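Local coordinates for protein mevalonate diphosphate decarboxylase (Legionella pneumophila, PDB 3LTO) that probably catalyses the ATP-dependent decarboxylation of mevalonate diphosphate to isopentenyl diphosphate in isoprenoid biosynthesis, at residues K226-I231 against K274-V279; E85-V90 against E127-P132; F4-A9 against L40-L45. All coordinates share one frame; numbering follows the deposited sequence.

Interaction 1: residues K226-I231 against K274-V279; sequences KDWTSI and KGDGPV
In the GHMP-type C-terminal domain, the first turn of helix 228-247 is fastened by the indole of W228 to the loop that leads from helix 258-274 into strand 279-281. W228 NE1 donates to G277 O at 2.8 Å, with an N-H...O angle of 150° and the oxygen almost in the ring plane. The CB of W228 points toward the loop, and CG lies anti to the backbone N (chi1 -166°). G277 O also receives a bond from Q296 NE2, so two donors grip this carbonyl of a buried residue. V279 packs over one face of the indole: its CG2 sits 3.6 Å from the centroid of the W228 six-membered ring, a CH-pi contact displaced toward the rim near CZ2. The same methyl meets I231 CG2 at 3.6 Å, so V279 CG2 touches both W228 and I231, three residues apart on the helix. D276 OD1 passes near W228 CD1, but its charge is paired with R293, which also makes a cation-pi contact with W228. At the start of the helix D227 is the N-cap: its OD1 accepts from S230 N at 3.2 Å, while S230 OG bonds to D227 OD2 at 2.8 Å, both approaching from above the carboxylate plane.

Interaction 2: residues E85-V90 against E127-P132; sequences EYFGYV and ELTQKP
K131 and F87 join the C-terminal ends of two helices, 110-129 and 71-87, at the surface of the N-terminal domain. The lysine chain bends at chi2 (-71°) and again at chi4 (62°), the last turn placing NZ 3.1 Å from F87 O. The ammonium group approaches that carbonyl from well above its plane. F87 runs past in the opposite direction, with K131 CB at the edge of its ring, 4.2 Å from F87 CD1. T129 crosses F87 at about a right angle. Its OG1, between the backbone N and the carbonyl carbon, is 3.8 Å from F87 CD1 and bonds to L125 O within its own helix. The methyl, CG2, lies anti to the carbonyl carbon, 4.0 Å from Y89 CD1 and also close to F87 O. Y89 follows the Schellman motif that closes helix 71-87 at G88, and its ring meets L128 and T129 of the other helix obliquely. L128 CD1 rests 3.7 Å from Y89 OH. L125, one turn earlier in helix 110-129, touches both F87 and Y89. The chemistry is thus mainly apolar, and the single hydrogen bond across the contact brings a positive charge to a helix C-terminus, where it would probably oppose the negative end of the helix dipole.

Interaction 3: residues F4-A9 against L40-L45; sequences FAQAPA and LSSVKL
Four backbone hydrogen bonds tie A5 and A7 to V43 and S41, each residue of the two hydrogen-bonded pairs using both its N-H and its carbonyl. V43 N reaches A5 O at 2.9 Å and S41 N reaches A7 O at 2.9 Å, both nearly straight. The return bonds, A5 N to V43 O and A7 N to S41 O, are slightly longer at 3.1 Å. In the non-hydrogen-bonded pairs, CA-H groups supplement these acceptors, as where Q6 CA lies 3.2 Å from S41 O. Q6 and S42 form such a pair and add a side-chain bond: Q6 NE2 donates to S42 OG at 2.6 Å, the hydroxyl oxygen lying close to the amide plane. This is the antiparallel pairing of strands 2-12 and 31-47 in the mixed sheet of the GHMP N-terminal domain. Strand 31-47 is bonded on its other side to strand 93-99, through S42 with S98 and K44 with Q96. The face bearing A5, A7 and V43 packs on helix 110-129. S41 OG, on the same face, bonds to S112 OG of the helix and to N99 OD1 of strand 93-99. From the same helix, K119 NZ donates to Q6 O. On the face shared with Q6, F4 CZ comes 3.5 Å from S42 CB, while K44 CB meets the ring edge. L40 CD2 touches P8 CB at 4.0 Å.

Overall arrangement
Interactions 2 and 3 belong to the N-terminal domain, and their centres are 20 Å apart, with nearest atoms about 8 Å from each other. Helix 110-129 connects them: its body packs against the sheet face of interaction 3, and its C-terminal end enters interaction 2. Strand 31-47 also spans both, since K47 beyond L40-L45 touches Y89 and L128. Interaction 1 lies in the C-terminal domain on the opposite side of the chain's centre, its centre 33 Å from that of interaction 3 and 48 Å from that of interaction 2. Its nearest atoms are about 15 Å from interaction 3 and about 35 Å from interaction 2, so none of the three contacts touches another.

Interaction 1: residues K226-I231 against K274-V279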
loop_
_atom_site.group_PDB
_atom_site.type_symbol
_atom_site.label_atom_id
_atom_site.label_comp_id
_atom_site.label_asym_id
_atom_site.label_seq_id
_atom_site.Cartn_x
_atom_site.Cartn_y
_atom_site.Cartn_z
ATOM N N LYS A 226 -6.673 -6.468 26.370
ATOM C CA LYS A 226 -8.008 -6.939 26.726
ATOM C C LYS A 226 -8.651 -5.893 27.633
ATOM O O LYS A 226 -9.211 -6.218 28.682
ATOM C CB LYS A 226 -7.922 -8.274 27.473
ATOM C CG LYS A 226 -7.259 -9.391 26.683
ATOM C CD LYS A 226 -8.225 -10.055 25.715
ATOM C CE LYS A 226 -9.124 -11.047 26.440
ATOM N NZ LYS A 226 -10.058 -11.756 25.521
ATOM N N ASP A 227 -8.546 -4.632 27.228
ATOM C CA ASP A 227 -9.104 -3.516 27.984
ATOM C C ASP A 227 -10.364 -2.992 27.284
ATOM O O ASP A 227 -10.327 -1.982 26.574
ATOM C CB ASP A 227 -8.054 -2.411 28.099
ATOM C CG ASP A 227 -8.504 -1.264 28.976
ATOM O OD1 ASP A 227 -9.671 -1.253 29.412
ATOM O OD2 ASP A 227 -7.683 -0.360 29.225
ATOM N N TRP A 228 -11.477 -3.689 27.505
ATOM C CA TRP A 228 -12.767 -3.356 26.897
ATOM C C TRP A 228 -13.259 -1.944 27.212
ATOM O O TRP A 228 -13.877 -1.287 26.364
ATOM C CB TRP A 228 -13.811 -4.386 27.341
ATOM C CG TRP A 228 -15.090 -4.384 26.553
ATOM C CD1 TRP A 228 -16.316 -3.958 26.980
ATOM C CD2 TRP A 228 -15.282 -4.891 25.228
ATOM N NE1 TRP A 228 -17.259 -4.175 26.006
ATOM C CE2 TRP A 228 -16.653 -4.744 24.919
ATOM C CE3 TRP A 228 -14.428 -5.455 24.271
ATOM C CZ2 TRP A 228 -17.194 -5.143 23.687
ATOM C CZ3 TRP A 228 -14.967 -5.854 23.045
ATOM C CH2 TRP A 228 -16.338 -5.694 22.766
ATOM N N THR A 229 -12.988 -1.483 28.429
ATOM C CA THR A 229 -13.396 -0.153 28.851
ATOM C C THR A 229 -12.727 0.910 27.968
ATOM O O THR A 229 -13.364 1.902 27.586
ATOM C CB THR A 229 -13.026 0.094 30.340
ATOM O OG1 THR A 229 -13.673 -0.883 31.167
ATOM C CG2 THR A 229 -13.476 1.470 30.780
ATOM N N SER A 230 -11.450 0.707 27.642
ATOM C CA SER A 230 -10.734 1.657 26.789
ATOM C C SER A 230 -11.189 1.568 25.330
ATOM O O SER A 230 -11.193 2.575 24.615
ATOM C CB SER A 230 -9.222 1.431 26.857
ATOM O OG SER A 230 -8.680 1.971 28.047
ATOM N N ILE A 231 -11.552 0.366 24.885
ATOM C CA ILE A 231 -12.030 0.185 23.517
ATOM C C ILE A 231 -13.314 1.015 23.409
ATOM O O ILE A 231 -13.494 1.795 22.466
ATOM C CB ILE A 231 -12.319 -1.313 23.210
ATOM C CG1 ILE A 231 -11.005 -2.099 23.243
ATOM C CG2 ILE A 231 -12.988 -1.466 21.838
ATOM C CD1 ILE A 231 -11.144 -3.581 22.966
ATOM N N LYS A 274 -22.910 -0.332 35.853
ATOM C CA LYS A 274 -22.461 -1.720 35.744
ATOM C C LYS A 274 -20.952 -1.935 35.749
ATOM O O LYS A 274 -20.480 -3.027 36.066
ATOM C CB LYS A 274 -23.025 -2.355 34.467
ATOM C CG LYS A 274 -24.538 -2.376 34.369
ATOM C CD LYS A 274 -25.156 -3.208 35.484
ATOM C CE LYS A 274 -26.669 -3.131 35.442
ATOM N NZ LYS A 274 -27.318 -3.832 36.588
ATOM N N GLY A 275 -20.199 -0.904 35.384
ATOM C CA GLY A 275 -18.754 -1.037 35.330
ATOM C C GLY A 275 -18.358 -1.859 34.115
ATOM O O GLY A 275 -17.222 -2.317 33.995
ATOM N N ASP A 276 -19.310 -2.047 33.206
ATOM C CA ASP A 276 -19.087 -2.818 31.990
ATOM C C ASP A 276 -20.244 -2.513 31.036
ATOM O O ASP A 276 -21.327 -2.101 31.464
ATOM C CB ASP A 276 -19.037 -4.317 32.323
ATOM C CG ASP A 276 -18.647 -5.179 31.128
ATOM O OD1 ASP A 276 -17.854 -4.716 30.283
ATOM O OD2 ASP A 276 -19.122 -6.336 31.041
ATOM N N GLY A 277 -20.014 -2.702 29.744
ATOM C CA GLY A 277 -21.068 -2.426 28.786
ATOM C C GLY A 277 -20.666 -2.709 27.356
ATOM O O GLY A 277 -19.691 -3.414 27.102
ATOM N N PRO A 278 -21.404 -2.155 26.389
ATOM C CA PRO A 278 -21.091 -2.377 24.982
ATOM C C PRO A 278 -20.150 -1.348 24.365
ATOM O O PRO A 278 -19.980 -0.240 24.877
ATOM C CB PRO A 278 -22.463 -2.320 24.338
ATOM C CG PRO A 278 -23.093 -1.190 25.082
ATOM C CD PRO A 278 -22.703 -1.471 26.530
ATOM N N VAL A 279 -19.526 -1.734 23.260
ATOM C CA VAL A 279 -18.675 -0.820 22.530
ATOM C C VAL A 279 -19.713 -0.180 21.608
ATOM O O VAL A 279 -20.614 -0.867 21.115
ATOM C CB VAL A 279 -17.597 -1.581 21.739
ATOM C CG1 VAL A 279 -17.030 -0.700 20.634
ATOM C CG2 VAL A 279 -16.485 -2.018 22.694
#

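Interaction 2: residues E85-V90 against E127-P132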
loop_
_atom_site.group_PDB
_atom_site.type_symbol
_atom_site.label_atom_id
_atom_site.label_comp_id
_atom_site.label_asym_id
_atom_site.label_seq_id
_atom_site.Cartn_x
_atom_site.Cartn_y
_atom_site.Cartn_z
ATOM N N GLU A 85 -13.531 -4.589 -17.865
ATOM C CA GLU A 85 -12.361 -4.086 -18.570
ATOM C C GLU A 85 -11.097 -4.724 -18.000
ATOM O O GLU A 85 -10.154 -5.007 -18.733
ATOM C CB GLU A 85 -12.297 -2.559 -18.461
ATOM C CG GLU A 85 -13.572 -1.897 -18.958
ATOM C CD GLU A 85 -13.560 -0.391 -18.827
ATOM O OE1 GLU A 85 -13.037 0.127 -17.813
ATOM O OE2 GLU A 85 -14.093 0.270 -19.739
ATOM N N TYR A 86 -11.084 -4.965 -16.693
ATOM C CA TYR A 86 -9.923 -5.586 -16.061
ATOM C C TYR A 86 -9.683 -6.967 -16.685
ATOM O O TYR A 86 -8.542 -7.375 -16.887
ATOM C CB TYR A 86 -10.152 -5.726 -14.551
ATOM C CG TYR A 86 -9.071 -6.497 -13.819
ATOM C CD1 TYR A 86 -7.822 -5.930 -13.570
ATOM C CD2 TYR A 86 -9.303 -7.798 -13.370
ATOM C CE1 TYR A 86 -6.825 -6.643 -12.887
ATOM C CE2 TYR A 86 -8.319 -8.520 -12.689
ATOM C CZ TYR A 86 -7.083 -7.937 -12.449
ATOM O OH TYR A 86 -6.116 -8.647 -11.770
ATOM N N PHE A 87 -10.768 -7.678 -16.984
ATOM C CA PHE A 87 -10.681 -9.006 -17.592
ATOM C C PHE A 87 -10.682 -8.936 -19.117
ATOM O O PHE A 87 -10.528 -9.956 -19.784
ATOM C CB PHE A 87 -11.855 -9.878 -17.133
ATOM C CG PHE A 87 -11.687 -10.459 -15.755
ATOM C CD1 PHE A 87 -11.130 -11.725 -15.586
ATOM C CD2 PHE A 87 -12.096 -9.747 -14.631
ATOM C CE1 PHE A 87 -10.986 -12.278 -14.314
ATOM C CE2 PHE A 87 -11.958 -10.286 -13.359
ATOM C CZ PHE A 87 -11.402 -11.556 -13.198
ATOM N N GLY A 88 -10.862 -7.737 -19.665
ATOM C CA GLY A 88 -10.891 -7.577 -21.112
ATOM C C GLY A 88 -12.117 -8.215 -21.747
ATOM O O GLY A 88 -12.060 -8.719 -22.866
ATOM N N TYR A 89 -13.235 -8.187 -21.029
ATOM C CA TYR A 89 -14.475 -8.769 -21.517
ATOM C C TYR A 89 -15.398 -7.714 -22.107
ATOM O O TYR A 89 -15.433 -6.575 -21.643
ATOM C CB TYR A 89 -15.208 -9.467 -20.375
ATOM C CG TYR A 89 -16.509 -10.120 -20.775
ATOM C CD1 TYR A 89 -16.523 -11.392 -21.344
ATOM C CD2 TYR A 89 -17.730 -9.487 -20.547
ATOM C CE1 TYR A 89 -17.711 -12.027 -21.666
ATOM C CE2 TYR A 89 -18.946 -10.120 -20.872
ATOM C CZ TYR A 89 -18.921 -11.391 -21.429
ATOM O OH TYR A 89 -20.096 -12.045 -21.731
ATOM N N VAL A 90 -16.153 -8.106 -23.128
ATOM C CA VAL A 90 -17.101 -7.205 -23.764
ATOM C C VAL A 90 -18.458 -7.894 -23.766
ATOM O O VAL A 90 -18.612 -8.963 -24.352
ATOM C CB VAL A 90 -16.702 -6.883 -25.222
ATOM C CG1 VAL A 90 -17.736 -5.930 -25.847
ATOM C CG2 VAL A 90 -15.309 -6.250 -25.259
ATOM N N GLU A 127 -14.453 -17.378 -15.638
ATOM C CA GLU A 127 -14.906 -18.512 -16.443
ATOM C C GLU A 127 -15.216 -18.136 -17.896
ATOM O O GLU A 127 -15.031 -18.948 -18.799
ATOM C CB GLU A 127 -16.151 -19.157 -15.814
ATOM C CG GLU A 127 -15.971 -19.603 -14.371
ATOM C CD GLU A 127 -17.236 -20.204 -13.782
ATOM O OE1 GLU A 127 -18.306 -20.027 -14.392
ATOM O OE2 GLU A 127 -17.165 -20.846 -12.708
ATOM N N LEU A 128 -15.689 -16.914 -18.120
ATOM C CA LEU A 128 -16.024 -16.467 -19.468
ATOM C C LEU A 128 -14.812 -16.162 -20.338
ATOM O O LEU A 128 -14.844 -16.368 -21.549
ATOM C CB LEU A 128 -16.912 -15.223 -19.413
ATOM C CG LEU A 128 -18.400 -15.479 -19.155
ATOM C CD1 LEU A 128 -19.112 -14.179 -18.813
ATOM C CD2 LEU A 128 -19.012 -16.138 -20.390
ATOM N N THR A 129 -13.746 -15.675 -19.720
ATOM C CA THR A 129 -12.541 -15.321 -20.455
ATOM C C THR A 129 -11.441 -16.371 -20.335
ATOM O O THR A 129 -10.416 -16.281 -21.006
ATOM C CB THR A 129 -11.982 -13.984 -19.950
ATOM O OG1 THR A 129 -11.664 -14.101 -18.556
ATOM C CG2 THR A 129 -13.007 -12.877 -20.138
ATOM N N GLN A 130 -11.663 -17.363 -19.477
ATOM C CA GLN A 130 -10.690 -18.425 -19.244
ATOM C C GLN A 130 -9.421 -17.901 -18.587
ATOM O O GLN A 130 -8.336 -18.438 -18.796
ATOM C CB GLN A 130 -10.349 -19.153 -20.549
ATOM C CG GLN A 130 -11.359 -20.226 -20.932
ATOM C CD GLN A 130 -11.005 -20.942 -22.222
ATOM O OE1 GLN A 130 -11.015 -20.344 -23.299
ATOM N NE2 GLN A 130 -10.687 -22.235 -22.119
ATOM N N LYS A 131 -9.564 -16.841 -17.797
ATOM C CA LYS A 131 -8.443 -16.249 -17.076
ATOM C C LYS A 131 -8.492 -16.804 -15.656
ATOM O O LYS A 131 -9.532 -17.292 -15.205
ATOM C CB LYS A 131 -8.579 -14.726 -17.010
ATOM C CG LYS A 131 -8.786 -14.021 -18.346
ATOM C CD LYS A 131 -7.534 -14.031 -19.204
ATOM C CE LYS A 131 -7.722 -13.176 -20.457
ATOM N NZ LYS A 131 -7.986 -11.738 -20.137
ATOM N N PRO A 132 -7.372 -16.737 -14.926
ATOM C CA PRO A 132 -7.380 -17.255 -13.556
ATOM C C PRO A 132 -8.189 -16.323 -12.665
ATOM O O PRO A 132 -8.278 -15.123 -12.932
ATOM C CB PRO A 132 -5.902 -17.258 -13.187
ATOM C CG PRO A 132 -5.396 -16.036 -13.899
ATOM C CD PRO A 132 -6.060 -16.156 -15.261
#

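Interaction 3: residues F4-A9 against L40-L45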
loop_
_atom_site.group_PDB
_atom_site.type_symbol
_atom_site.label_atom_id
_atom_site.label_comp_id
_atom_site.label_asym_id
_atom_site.label_seq_id
_atom_site.Cartn_x
_atom_site.Cartn_y
_atom_site.Cartn_z
ATOM N N PHE A 4 -23.447 -16.351 -8.895
ATOM C CA PHE A 4 -23.958 -15.797 -7.645
ATOM C C PHE A 4 -22.843 -15.722 -6.604
ATOM O O PHE A 4 -22.027 -16.633 -6.499
ATOM C CB PHE A 4 -25.090 -16.695 -7.134
ATOM C CG PHE A 4 -25.779 -16.185 -5.896
ATOM C CD1 PHE A 4 -26.788 -15.232 -5.981
ATOM C CD2 PHE A 4 -25.458 -16.706 -4.647
ATOM C CE1 PHE A 4 -27.476 -14.810 -4.836
ATOM C CE2 PHE A 4 -26.141 -16.290 -3.494
ATOM C CZ PHE A 4 -27.150 -15.343 -3.591
ATOM N N ALA A 5 -22.801 -14.630 -5.849
ATOM C CA ALA A 5 -21.797 -14.462 -4.800
ATOM C C ALA A 5 -22.360 -13.594 -3.680
ATOM O O ALA A 5 -23.312 -12.839 -3.877
ATOM C CB ALA A 5 -20.521 -13.828 -5.369
ATOM N N GLN A 6 -21.761 -13.704 -2.505
ATOM C CA GLN A 6 -22.201 -12.937 -1.355
ATOM C C GLN A 6 -20.999 -12.350 -0.632
ATOM O O GLN A 6 -19.877 -12.814 -0.791
ATOM C CB GLN A 6 -23.003 -13.832 -0.403
ATOM C CG GLN A 6 -24.226 -14.460 -1.051
ATOM C CD GLN A 6 -25.051 -15.282 -0.076
ATOM O OE1 GLN A 6 -24.558 -16.235 0.518
ATOM N NE2 GLN A 6 -26.315 -14.911 0.091
ATOM N N ALA A 7 -21.242 -11.313 0.151
ATOM C CA ALA A 7 -20.185 -10.670 0.906
ATOM C C ALA A 7 -20.809 -10.105 2.169
ATOM O O ALA A 7 -21.981 -9.730 2.188
ATOM C CB ALA A 7 -19.542 -9.561 0.088
ATOM N N PRO A 8 -20.032 -10.059 3.249
ATOM C CA PRO A 8 -20.519 -9.539 4.523
ATOM C C PRO A 8 -20.323 -8.038 4.685
ATOM O O PRO A 8 -19.472 -7.435 4.037
ATOM C CB PRO A 8 -19.708 -10.327 5.534
ATOM C CG PRO A 8 -18.374 -10.424 4.858
ATOM C CD PRO A 8 -18.725 -10.723 3.406
ATOM N N ALA A 9 -21.130 -7.431 5.544
ATOM C CA ALA A 9 -20.984 -6.012 5.811
ATOM C C ALA A 9 -19.913 -5.929 6.890
ATOM O O ALA A 9 -19.507 -6.947 7.449
ATOM C CB ALA A 9 -22.285 -5.434 6.324
ATOM N N LEU A 40 -25.473 -10.025 5.103
ATOM C CA LEU A 40 -24.914 -10.297 3.784
ATOM C C LEU A 40 -25.608 -9.610 2.616
ATOM O O LEU A 40 -26.814 -9.386 2.631
ATOM C CB LEU A 40 -24.937 -11.812 3.512
ATOM C CG LEU A 40 -24.163 -12.792 4.402
ATOM C CD1 LEU A 40 -24.636 -14.217 4.138
ATOM C CD2 LEU A 40 -22.674 -12.666 4.129
ATOM N N SER A 41 -24.820 -9.285 1.599
ATOM C CA SER A 41 -25.340 -8.699 0.378
ATOM C C SER A 41 -25.107 -9.797 -0.639
ATOM O O SER A 41 -24.144 -10.554 -0.524
ATOM C CB SER A 41 -24.561 -7.443 -0.024
ATOM O OG SER A 41 -25.050 -6.305 0.660
ATOM N N SER A 42 -25.988 -9.897 -1.621
ATOM C CA SER A 42 -25.851 -10.925 -2.640
ATOM C C SER A 42 -25.955 -10.325 -4.023
ATOM O O SER A 42 -26.686 -9.368 -4.240
ATOM C CB SER A 42 -26.933 -11.989 -2.463
ATOM O OG SER A 42 -26.742 -12.693 -1.247
ATOM N N VAL A 43 -25.206 -10.892 -4.956
ATOM C CA VAL A 43 -25.248 -10.418 -6.327
ATOM C C VAL A 43 -25.329 -11.578 -7.294
ATOM O O VAL A 43 -24.525 -12.502 -7.251
ATOM C CB VAL A 43 -24.015 -9.575 -6.686
ATOM C CG1 VAL A 43 -24.031 -9.249 -8.174
ATOM C CG2 VAL A 43 -24.009 -8.298 -5.872
ATOM N N LYS A 44 -26.319 -11.526 -8.165
ATOM C CA LYS A 44 -26.484 -12.557 -9.166
ATOM C C LYS A 44 -26.229 -11.897 -10.509
ATOM O O LYS A 44 -26.692 -10.785 -10.764
ATOM C CB LYS A 44 -27.905 -13.126 -9.114
ATOM C CG LYS A 44 -28.218 -14.148 -10.203
ATOM C CD LYS A 44 -29.595 -14.757 -9.994
ATOM C CE LYS A 44 -29.926 -15.771 -11.082
ATOM N NZ LYS A 44 -31.281 -16.375 -10.884
ATOM N N LEU A 45 -25.469 -12.564 -11.361
ATOM C CA LEU A 45 -25.199 -12.022 -12.679
ATOM C C LEU A 45 -25.715 -12.974 -13.733
ATOM O O LEU A 45 -25.509 -14.179 -13.639
ATOM C CB LEU A 45 -23.697 -11.813 -12.892
ATOM C CG LEU A 45 -23.032 -10.688 -12.110
ATOM C CD1 LEU A 45 -21.527 -10.704 -12.395
ATOM C CD2 LEU A 45 -23.651 -9.350 -12.515
#